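Local coordinates for protein GTPase HflX (Sulfolobus solfataricus P2, PDB 2QTH) that hydrolyses GTP, for which it is specific, associates with the 50S ribosomal subunit and may act in protein synthesis or ribosome biogenesis, at residues I221-R226 with D346-L351; I179-I184 with K227-D232; P294-L299 with D329-S334. One frame throughout, in Å; residues are numbered along the deposited sequence.

Contact 1. Residues I221-R226 with D346-L351; sequences IPINNR and DKIYQL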
loop_
_atom_site.group_PDB
_atom_site.type_symbol
_atom_site.label_atom_id
_atom_site.label_comp_id
_atom_site.label_asym_id
_atom_site.label_seq_id
_atom_site.Cartn_x
_atom_site.Cartn_y
_atom_site.Cartn_z
ATOM N N ILE A 221 -14.822 -10.592 11.551
ATOM C CA ILE A 221 -14.501 -11.850 12.197
ATOM C C ILE A 221 -15.086 -11.860 13.576
ATOM O O ILE A 221 -15.211 -10.758 14.228
ATOM C CB ILE A 221 -12.998 -12.157 12.343
ATOM C CG1 ILE A 221 -12.262 -11.012 12.965
ATOM C CG2 ILE A 221 -12.360 -12.468 10.959
ATOM C CD1 ILE A 221 -11.004 -11.459 13.581
ATOM N N PRO A 222 -15.407 -13.083 14.047
ATOM C CA PRO A 222 -15.912 -13.370 15.395
ATOM C C PRO A 222 -14.747 -13.620 16.348
ATOM O O PRO A 222 -13.849 -14.358 16.016
ATOM C CB PRO A 222 -16.701 -14.690 15.184
ATOM C CG PRO A 222 -16.001 -15.397 14.082
ATOM C CD PRO A 222 -15.324 -14.301 13.208
ATOM N N ILE A 223 -14.704 -12.968 17.486
ATOM C CA ILE A 223 -13.746 -13.363 18.471
ATOM C C ILE A 223 -14.597 -13.533 19.730
ATOM O O ILE A 223 -15.282 -12.589 20.114
ATOM C CB ILE A 223 -12.619 -12.263 18.683
ATOM C CG1 ILE A 223 -11.909 -12.051 17.346
ATOM C CG2 ILE A 223 -11.646 -12.726 19.750
ATOM C CD1 ILE A 223 -10.743 -10.931 17.307
ATOM N N ASN A 224 -14.618 -14.737 20.306
ATOM C CA ASN A 224 -15.533 -14.983 21.438
ATOM C C ASN A 224 -16.952 -14.643 20.967
ATOM O O ASN A 224 -17.376 -15.116 19.928
ATOM C CB ASN A 224 -15.057 -14.204 22.689
ATOM C CG ASN A 224 -13.614 -14.650 23.130
ATOM O OD1 ASN A 224 -13.261 -15.831 22.953
ATOM N ND2 ASN A 224 -12.764 -13.701 23.640
ATOM N N ASN A 225 -17.656 -13.794 21.668
ATOM C CA ASN A 225 -19.021 -13.471 21.307
ATOM C C ASN A 225 -19.137 -12.092 20.600
ATOM O O ASN A 225 -20.202 -11.501 20.634
ATOM C CB ASN A 225 -19.827 -13.453 22.605
ATOM C CG ASN A 225 -19.286 -12.457 23.584
ATOM O OD1 ASN A 225 -18.137 -12.023 23.459
ATOM N ND2 ASN A 225 -20.101 -12.058 24.538
ATOM N N ARG A 226 -18.059 -11.595 19.990
ATOM C CA ARG A 226 -18.095 -10.254 19.417
ATOM C C ARG A 226 -17.675 -10.297 17.976
ATOM O O ARG A 226 -16.773 -11.085 17.609
ATOM C CB ARG A 226 -17.166 -9.323 20.136
ATOM C CG ARG A 226 -17.684 -8.883 21.416
ATOM C CD ARG A 226 -16.680 -7.911 22.004
ATOM N NE ARG A 226 -17.047 -7.673 23.379
ATOM C CZ ARG A 226 -17.977 -6.803 23.735
ATOM N NH1 ARG A 226 -18.585 -6.067 22.798
ATOM N NH2 ARG A 226 -18.295 -6.674 25.019
ATOM N N ASP A 346 -6.607 -11.828 21.748
ATOM C CA ASP A 346 -7.169 -11.390 22.991
ATOM C C ASP A 346 -7.148 -9.850 23.104
ATOM O O ASP A 346 -8.055 -9.263 23.661
ATOM C CB ASP A 346 -6.405 -11.945 24.184
ATOM C CG ASP A 346 -6.614 -13.469 24.389
ATOM O OD1 ASP A 346 -7.632 -13.953 23.871
ATOM O OD2 ASP A 346 -5.758 -14.138 25.063
ATOM N N LYS A 347 -6.081 -9.237 22.618
ATOM C CA LYS A 347 -6.003 -7.772 22.691
ATOM C C LYS A 347 -7.021 -7.104 21.740
ATOM O O LYS A 347 -7.599 -6.066 22.126
ATOM C CB LYS A 347 -4.583 -7.309 22.341
ATOM C CG LYS A 347 -3.578 -7.788 23.409
ATOM C CD LYS A 347 -3.866 -6.908 24.645
ATOM C CE LYS A 347 -2.990 -7.255 25.801
ATOM N NZ LYS A 347 -3.375 -6.286 26.826
ATOM N N ILE A 348 -7.274 -7.703 20.565
ATOM C CA ILE A 348 -8.343 -7.190 19.652
ATOM C C ILE A 348 -9.685 -7.353 20.363
ATOM O O ILE A 348 -10.486 -6.424 20.429
ATOM C CB ILE A 348 -8.415 -7.908 18.249
ATOM C CG1 ILE A 348 -7.159 -7.656 17.373
ATOM C CG2 ILE A 348 -9.670 -7.462 17.445
ATOM C CD1 ILE A 348 -6.436 -6.666 17.956
ATOM N N TYR A 349 -9.896 -8.495 21.001
ATOM C CA TYR A 349 -11.150 -8.636 21.761
ATOM C C TYR A 349 -11.245 -7.600 22.892
ATOM O O TYR A 349 -12.315 -6.990 23.107
ATOM C CB TYR A 349 -11.295 -10.064 22.382
ATOM C CG TYR A 349 -12.621 -10.220 23.120
ATOM C CD1 TYR A 349 -13.778 -10.557 22.414
ATOM C CD2 TYR A 349 -12.710 -10.058 24.508
ATOM C CE1 TYR A 349 -14.987 -10.683 23.070
ATOM C CE2 TYR A 349 -13.942 -10.195 25.186
ATOM C CZ TYR A 349 -15.070 -10.501 24.457
ATOM O OH TYR A 349 -16.288 -10.642 25.101
ATOM N N GLN A 350 -10.183 -7.409 23.654
ATOM C CA GLN A 350 -10.304 -6.414 24.765
ATOM C C GLN A 350 -10.565 -5.008 24.217
ATOM O O GLN A 350 -11.322 -4.214 24.771
ATOM C CB GLN A 350 -9.054 -6.379 25.637
ATOM C CG GLN A 350 -8.723 -7.685 26.428
ATOM C CD GLN A 350 -7.213 -7.795 26.811
ATOM O OE1 GLN A 350 -6.561 -6.787 27.076
ATOM N NE2 GLN A 350 -6.647 -9.011 26.731
ATOM N N LEU A 351 -9.904 -4.684 23.112
ATOM C CA LEU A 351 -10.068 -3.367 22.507
ATOM C C LEU A 351 -11.537 -3.238 21.986
ATOM O O LEU A 351 -12.184 -2.228 22.211
ATOM C CB LEU A 351 -8.989 -3.215 21.405
ATOM C CG LEU A 351 -9.098 -2.015 20.447
ATOM C CD1 LEU A 351 -9.040 -0.659 21.221
ATOM C CD2 LEU A 351 -7.916 -2.165 19.399
HETATM O O HOH W 1 -10.258 -13.176 24.503
HETATM O O HOH W 2 -19.247 -10.270 26.790
#
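Tyr349 leaves helix 341-355 with CG trans to its own N (chi1 -178°), and this carries the ring across to the turn Ile223-Arg226. Asn225 holds CG between its N and carbonyl carbon (chi1 59°), which swings the amide oxygen toward the phenol. The two meet in a hydrogen bond: Tyr349 OH donates to Asn225 OD1 at 2.8 Å. The donor lies in the carbonyl plane, on a lone pair, with a C=O...donor angle of 136°. A water held by Asn225 ND2 gives Tyr349 OH a second, weak bond.

Asn224 comes over one face of the same ring. Its ND2 sits above the ring centre, 3.5 Å from Tyr349 CG, and the amide plane stands steeply to the ring. This ND2 also donates to a water that bonds Asp346 OD1. The oxygen of the Asn224 amide goes to Arg345, so both ends of the group are held. The aliphatic part of Arg226 packs against the phenol end of Tyr349, with Arg226 CD 3.4 Å from Tyr349 CE1.

Residues Ile223 to Arg226 form a type II' beta turn, which closes the hairpin of strands 218-223 and 226-232. Arg226 N bonds Ile223 O at 3.0 Å, and Ile223 N bonds Arg226 O. The remaining packing is apolar. Ile223 CD1 lies 3.6 Å from Ile348 CG2, and Ile223 CG2 packs on Tyr349 CB.

The contact thus sets the C-terminal helix of the G domain on this hairpin. Ile223 and Ile348 both continue onto Ile228 of strand 226-232, and Ile348 also reaches Leu296 of strand 295-300.

Contact 2. Residues I179-I184 with K227-D232; sequences IPSIGI and KIMLVD. With CD (cadmium ion), chain C.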
loop_
_atom_site.group_PDB
_atom_site.type_symbol
_atom_site.label_atom_id
_atom_site.label_comp_id
_atom_site.label_asym_id
_atom_site.label_seq_id
_atom_site.Cartn_x
_atom_site.Cartn_y
_atom_site.Cartn_z
ATOM N N ILE A 179 -20.874 -2.628 14.251
ATOM C CA ILE A 179 -19.794 -3.431 14.847
ATOM C C ILE A 179 -18.457 -2.628 14.822
ATOM O O ILE A 179 -18.258 -1.811 13.957
ATOM C CB ILE A 179 -19.631 -4.869 14.215
ATOM C CG1 ILE A 179 -19.035 -4.812 12.839
ATOM C CG2 ILE A 179 -20.938 -5.772 14.300
ATOM C CD1 ILE A 179 -18.336 -6.155 12.439
ATOM N N PRO A 180 -17.544 -2.849 15.774
ATOM C CA PRO A 180 -16.328 -2.038 15.766
ATOM C C PRO A 180 -15.394 -2.262 14.556
ATOM O O PRO A 180 -15.280 -3.384 14.051
ATOM C CB PRO A 180 -15.639 -2.475 17.047
ATOM C CG PRO A 180 -16.143 -3.820 17.301
ATOM C CD PRO A 180 -17.525 -3.843 16.866
ATOM N N SER A 181 -14.731 -1.193 14.124
ATOM C CA SER A 181 -13.890 -1.170 12.944
ATOM C C SER A 181 -12.446 -0.987 13.351
ATOM O O SER A 181 -12.139 0.050 13.873
ATOM C CB SER A 181 -14.232 0.103 12.149
ATOM O OG SER A 181 -14.875 -0.278 10.990
ATOM N N ILE A 182 -11.559 -1.943 13.050
ATOM C CA ILE A 182 -10.174 -1.767 13.359
ATOM C C ILE A 182 -9.389 -1.770 12.056
ATOM O O ILE A 182 -9.332 -2.761 11.363
ATOM C CB ILE A 182 -9.561 -2.928 14.164
ATOM C CG1 ILE A 182 -10.360 -3.308 15.454
ATOM C CG2 ILE A 182 -8.109 -2.572 14.548
ATOM C CD1 ILE A 182 -10.669 -2.189 16.331
ATOM N N GLY A 183 -8.699 -0.670 11.824
ATOM C CA GLY A 183 -7.885 -0.500 10.630
ATOM C C GLY A 183 -6.440 -0.839 10.816
ATOM O O GLY A 183 -5.839 -0.501 11.849
ATOM N N ILE A 184 -5.841 -1.494 9.801
ATOM C CA ILE A 184 -4.455 -1.968 9.955
ATOM C C ILE A 184 -3.633 -0.986 9.131
ATOM O O ILE A 184 -3.863 -0.884 7.856
ATOM C CB ILE A 184 -4.238 -3.425 9.367
ATOM C CG1 ILE A 184 -4.901 -4.543 10.225
ATOM C CG2 ILE A 184 -2.749 -3.783 9.383
ATOM C CD1 ILE A 184 -6.277 -4.323 10.527
ATOM N N LYS A 227 -18.333 -9.472 17.162
ATOM C CA LYS A 227 -18.015 -9.428 15.751
ATOM C C LYS A 227 -17.189 -8.143 15.547
ATOM O O LYS A 227 -17.605 -7.100 16.015
ATOM C CB LYS A 227 -19.347 -9.434 14.961
ATOM C CG LYS A 227 -19.278 -9.507 13.454
ATOM C CD LYS A 227 -20.705 -9.685 12.850
ATOM C CE LYS A 227 -20.684 -9.586 11.319
ATOM N NZ LYS A 227 -22.047 -9.446 10.663
ATOM N N ILE A 228 -16.042 -8.243 14.853
ATOM C CA ILE A 228 -15.106 -7.121 14.641
ATOM C C ILE A 228 -14.829 -6.956 13.158
ATOM O O ILE A 228 -14.556 -7.943 12.466
ATOM C CB ILE A 228 -13.787 -7.323 15.435
ATOM C CG1 ILE A 228 -14.060 -7.294 16.941
ATOM C CG2 ILE A 228 -12.780 -6.180 15.179
ATOM C CD1 ILE A 228 -13.651 -8.592 17.731
ATOM N N MET A 229 -14.957 -5.744 12.645
ATOM C CA MET A 229 -14.684 -5.512 11.182
ATOM C C MET A 229 -13.201 -5.139 11.001
ATOM O O MET A 229 -12.764 -4.081 11.518
ATOM C CB MET A 229 -15.553 -4.396 10.611
ATOM C CG MET A 229 -15.241 -4.094 9.076
ATOM S SD MET A 229 -15.689 -5.517 8.089
ATOM C CE MET A 229 -17.439 -5.657 8.217
ATOM N N LEU A 230 -12.449 -5.975 10.293
ATOM C CA LEU A 230 -11.052 -5.683 9.995
ATOM C C LEU A 230 -10.911 -4.991 8.643
ATOM O O LEU A 230 -11.460 -5.447 7.641
ATOM C CB LEU A 230 -10.220 -6.967 10.018
ATOM C CG LEU A 230 -10.030 -7.626 11.384
ATOM C CD1 LEU A 230 -9.218 -8.907 11.256
ATOM C CD2 LEU A 230 -9.368 -6.663 12.359
ATOM N N VAL A 231 -10.171 -3.887 8.624
ATOM C CA VAL A 231 -10.086 -3.041 7.440
ATOM C C VAL A 231 -8.645 -2.907 6.959
ATOM O O VAL A 231 -7.798 -2.347 7.655
ATOM C CB VAL A 231 -10.662 -1.638 7.706
ATOM C CG1 VAL A 231 -10.453 -0.741 6.496
ATOM C CG2 VAL A 231 -12.137 -1.729 8.063
ATOM N N ASP A 232 -8.373 -3.425 5.765
ATOM C CA ASP A 232 -7.111 -3.162 5.086
ATOM C C ASP A 232 -7.060 -1.736 4.547
ATOM O O ASP A 232 -7.610 -1.444 3.485
ATOM C CB ASP A 232 -6.896 -4.162 3.949
ATOM C CG ASP A 232 -5.453 -4.222 3.488
ATOM O OD1 ASP A 232 -4.604 -3.540 4.100
ATOM O OD2 ASP A 232 -5.168 -4.949 2.514
HETATM CD CD CD C . -3.405 -3.864 1.743
HETATM O O HOH W 3 -3.227 -5.713 0.211
HETATM O O HOH W 4 -2.267 -5.075 3.259
HETATM O O HOH W 5 -2.316 -1.777 2.702
HETATM O O HOH W 6 -1.369 -3.710 0.359
#
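Met229 N donates to Pro180 O at 2.8 Å, the shortest of four backbone bonds that join the two segments. Ile182 N then bonds Met229 O, and Ile184 N bonds Val231 O. Between them Val231 N bonds Ile182 O at 3.1 Å. The Val231 N bond is the bent one at its acceptor, with the donor tilted 34° from the carbonyl plane. CA-H groups of Ser181 and Gly183 add contacts to the oxygens of Met229 and Val231.

Ile179 reaches over the start of strand 226-232. A chi1 of 73° sets its CG1 branch against the neighbouring strand, where Ile179 CD1 ends 3.6 Å from Lys227 CG and close to Met229 CB. On the face of Ile182 and Leu230, Ile182 CG1 packs 3.8 Å from Ile228 CG2.

These are neighbouring parallel strands in the central sheet of a P-loop GTPase. Strand 181-186 leads into the P-loop, and Ile184 touches its Lys192. The face bearing Ile182, Ile184 and Leu230 is covered by helices 192-200 and 341-355. Strand 226-232 ends at Asp232, which is predicted to belong to the GTP site.

In this crystal the carboxylate of Asp232 chelates a cadmium ion, with OD2 2.2 Å from the metal and OD1 further off. Four waters and His97 complete the shell, and Lys217 NZ also bonds Asp232 OD2.

Contact 3. Residues P294-L299 with D329-S334; sequences PILVTL and DVIPIS. With GDP (guanosine-5'-diphosphate), chain H.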
loop_
_atom_site.group_PDB
_atom_site.type_symbol
_atom_site.label_atom_id
_atom_site.label_comp_id
_atom_site.label_asym_id
_atom_site.label_seq_id
_atom_site.Cartn_x
_atom_site.Cartn_y
_atom_site.Cartn_z
ATOM N N PRO A 294 -8.027 4.665 19.723
ATOM C CA PRO A 294 -7.049 3.824 20.336
ATOM C C PRO A 294 -6.127 3.190 19.314
ATOM O O PRO A 294 -6.619 2.784 18.271
ATOM C CB PRO A 294 -7.885 2.788 21.039
ATOM C CG PRO A 294 -9.178 3.538 21.341
ATOM C CD PRO A 294 -9.412 4.343 20.100
ATOM N N ILE A 295 -4.826 3.089 19.618
ATOM C CA ILE A 295 -3.891 2.414 18.675
ATOM C C ILE A 295 -3.198 1.244 19.317
ATOM O O ILE A 295 -2.568 1.382 20.388
ATOM C CB ILE A 295 -2.847 3.437 18.070
ATOM C CG1 ILE A 295 -3.634 4.507 17.228
ATOM C CG2 ILE A 295 -1.818 2.645 17.236
ATOM C CD1 ILE A 295 -2.662 5.433 16.434
ATOM N N LEU A 296 -3.348 0.058 18.732
ATOM C CA LEU A 296 -2.613 -1.088 19.205
ATOM C C LEU A 296 -1.403 -1.262 18.295
ATOM O O LEU A 296 -1.563 -1.488 17.086
ATOM C CB LEU A 296 -3.475 -2.334 19.050
ATOM C CG LEU A 296 -2.836 -3.724 19.326
ATOM C CD1 LEU A 296 -2.217 -3.849 20.713
ATOM C CD2 LEU A 296 -3.940 -4.928 19.145
ATOM N N VAL A 297 -0.200 -1.236 18.863
ATOM C CA VAL A 297 1.029 -1.314 18.073
ATOM C C VAL A 297 1.494 -2.784 18.084
ATOM O O VAL A 297 1.562 -3.390 19.150
ATOM C CB VAL A 297 2.146 -0.347 18.641
ATOM C CG1 VAL A 297 3.355 -0.372 17.727
ATOM C CG2 VAL A 297 1.627 1.086 18.793
ATOM N N THR A 298 1.752 -3.390 16.898
ATOM C CA THR A 298 2.283 -4.706 16.903
ATOM C C THR A 298 3.662 -4.696 16.300
ATOM O O THR A 298 3.823 -4.407 15.115
ATOM C CB THR A 298 1.376 -5.708 16.094
ATOM O OG1 THR A 298 1.176 -5.221 14.742
ATOM C CG2 THR A 298 0.005 -5.745 16.684
ATOM N N LEU A 299 4.635 -5.117 17.104
ATOM C CA LEU A 299 5.995 -5.158 16.674
ATOM C C LEU A 299 6.121 -6.536 16.050
ATOM O O LEU A 299 5.995 -7.522 16.749
ATOM C CB LEU A 299 6.818 -4.934 17.951
ATOM C CG LEU A 299 8.311 -4.756 17.757
ATOM C CD1 LEU A 299 8.473 -3.495 16.805
ATOM C CD2 LEU A 299 9.039 -4.551 19.082
ATOM N N ASP A 329 -2.079 -0.712 23.496
ATOM C CA ASP A 329 -1.029 -1.557 24.021
ATOM C C ASP A 329 0.006 -1.671 22.925
ATOM O O ASP A 329 -0.228 -1.218 21.813
ATOM C CB ASP A 329 -1.592 -3.003 24.275
ATOM C CG ASP A 329 -0.871 -3.716 25.450
ATOM O OD1 ASP A 329 0.291 -3.360 25.771
ATOM O OD2 ASP A 329 -1.520 -4.559 26.089
ATOM N N VAL A 330 1.127 -2.274 23.256
ATOM C CA VAL A 330 2.238 -2.518 22.369
ATOM C C VAL A 330 2.577 -4.012 22.591
ATOM O O VAL A 330 2.931 -4.404 23.735
ATOM C CB VAL A 330 3.434 -1.576 22.640
ATOM C CG1 VAL A 330 4.507 -1.804 21.612
ATOM C CG2 VAL A 330 3.014 -0.132 22.489
ATOM N N ILE A 331 2.459 -4.848 21.524
ATOM C CA ILE A 331 2.751 -6.278 21.673
ATOM C C ILE A 331 3.680 -6.777 20.543
ATOM O O ILE A 331 3.621 -6.306 19.410
ATOM C CB ILE A 331 1.431 -7.122 21.713
ATOM C CG1 ILE A 331 0.709 -6.999 20.387
ATOM C CG2 ILE A 331 0.491 -6.589 22.877
ATOM C CD1 ILE A 331 -0.537 -7.928 20.268
ATOM N N PRO A 332 4.497 -7.777 20.839
ATOM C CA PRO A 332 5.322 -8.399 19.839
ATOM C C PRO A 332 4.621 -9.596 19.234
ATOM O O PRO A 332 4.000 -10.396 19.976
ATOM C CB PRO A 332 6.530 -8.895 20.673
ATOM C CG PRO A 332 5.914 -9.239 21.995
ATOM C CD PRO A 332 4.715 -8.348 22.199
ATOM N N ILE A 333 4.750 -9.760 17.937
ATOM C CA ILE A 333 4.145 -10.915 17.289
ATOM C C ILE A 333 5.015 -11.345 16.150
ATOM O O ILE A 333 5.925 -10.629 15.712
ATOM C CB ILE A 333 2.735 -10.579 16.627
ATOM C CG1 ILE A 333 2.947 -9.507 15.538
ATOM C CG2 ILE A 333 1.699 -10.149 17.695
ATOM C CD1 ILE A 333 1.715 -9.234 14.658
ATOM N N SER A 334 4.751 -12.539 15.661
ATOM C CA SER A 334 5.221 -12.940 14.329
ATOM C C SER A 334 4.016 -13.408 13.523
ATOM O O SER A 334 3.439 -14.453 13.811
ATOM C CB SER A 334 6.327 -13.977 14.354
ATOM O OG SER A 334 6.470 -14.471 13.035
HETATM P PB GDP H . 2.825 -5.333 3.894
HETATM O O1B GDP H . 3.363 -4.698 2.611
HETATM O O2B GDP H . 2.854 -4.294 4.998
HETATM O O3B GDP H . 1.417 -5.709 3.662
HETATM O O3A GDP H . 3.582 -6.622 4.382
HETATM P PA GDP H . 3.074 -8.214 4.087
HETATM O O1A GDP H . 2.216 -8.971 5.000
HETATM O O2A GDP H . 2.616 -8.318 2.643
HETATM O "O5'" GDP H . 4.527 -8.818 4.429
HETATM C "C5'" GDP H . 5.714 -8.206 3.923
HETATM C "C4'" GDP H . 6.670 -9.354 3.613
HETATM O "O4'" GDP H . 7.183 -9.781 4.881
HETATM C "C3'" GDP H . 6.012 -10.582 3.009
HETATM O "O3'" GDP H . 7.074 -11.308 2.387
HETATM C "C2'" GDP H . 5.558 -11.365 4.216
HETATM O "O2'" GDP H . 5.594 -12.770 3.979
HETATM C "C1'" GDP H . 6.619 -11.038 5.268
HETATM N N9 GDP H . 6.105 -11.060 6.666
HETATM C C8 GDP H . 4.934 -10.592 7.184
HETATM N N7 GDP H . 4.820 -10.812 8.546
HETATM C C5 GDP H . 5.976 -11.468 8.899
HETATM C C6 GDP H . 6.572 -12.036 10.138
HETATM O O6 GDP H . 5.955 -11.953 11.188
HETATM N N1 GDP H . 7.802 -12.614 10.119
HETATM C C2 GDP H . 8.497 -12.729 8.985
HETATM N N2 GDP H . 9.704 -13.356 9.062
HETATM N N3 GDP H . 8.031 -12.234 7.775
HETATM C C4 GDP H . 6.809 -11.624 7.673
#
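Val297 and Leu299 carry the backbone bonds between the two parallel strands. Val297 N donates to Asp329 O at 3.0 Å, and Ile331 N to Val297 O at 2.9 Å. Leu299 N then donates to Ile331 O, and Ile333 N to Leu299 O, each at 2.8 Å. CA-H groups add to the same oxygens, as where Thr298 CA faces Ile331 O.

Apolar contacts lie on both faces. Val297 and Val330 stand side by side and point the same way, with Val297 CB 4.0 Å from Val330 CG2. On the other face Thr298 CG2 runs beside Ile331 CG1. With chi1 at 62°, Ile333 brings CD1 to 3.8 Å from Thr298 CB. Leu296 CD1 lies 3.7 Å from Asp329 CB.

The polar groups are at the two ends. Asp329 OD1 accepts from Val330 N, while OD2 pairs with Lys347 of helix 341-355. Ser334 OG is 3.2 Å from O6 of the GDP guanine. It is hydrogen-bonded to Asp303 and to Lys337 N, in keeping with its inferred place in the GTP site.

The two strands belong to a beta-alpha-beta unit whose helix 309-323 packs on Val297, Val330 and Pro332. Helix 341-355 meets Leu296 and Ile331 of the opposite face, and strand 260-266 flanks strand 295-300 on its other side.

Overall arrangement
All three contacts lie in the G domain and share its six-stranded mixed sheet. Contact 2 joins strands 181-186 and 226-232. Contact 3 joins strands 295-300 and 327-332, the latter at one edge. Strand 260-266 separates these pairs; the two contacts have centres about 15 Å apart and do not touch. Centre to centre, contact 1 is about 11 Å from contact 2 and 15 Å from contact 3. It touches both: Ile221 and Ile223 meet strand 226-232, and helix 341-355 reaches strands 295-300 and 327-332. Along the chain contacts 1 and 2 alternate, while contact 3 is nested inside contact 1. Helix 341-355 packs on strands at both ends of the sheet, several leading to nucleotide-site residues.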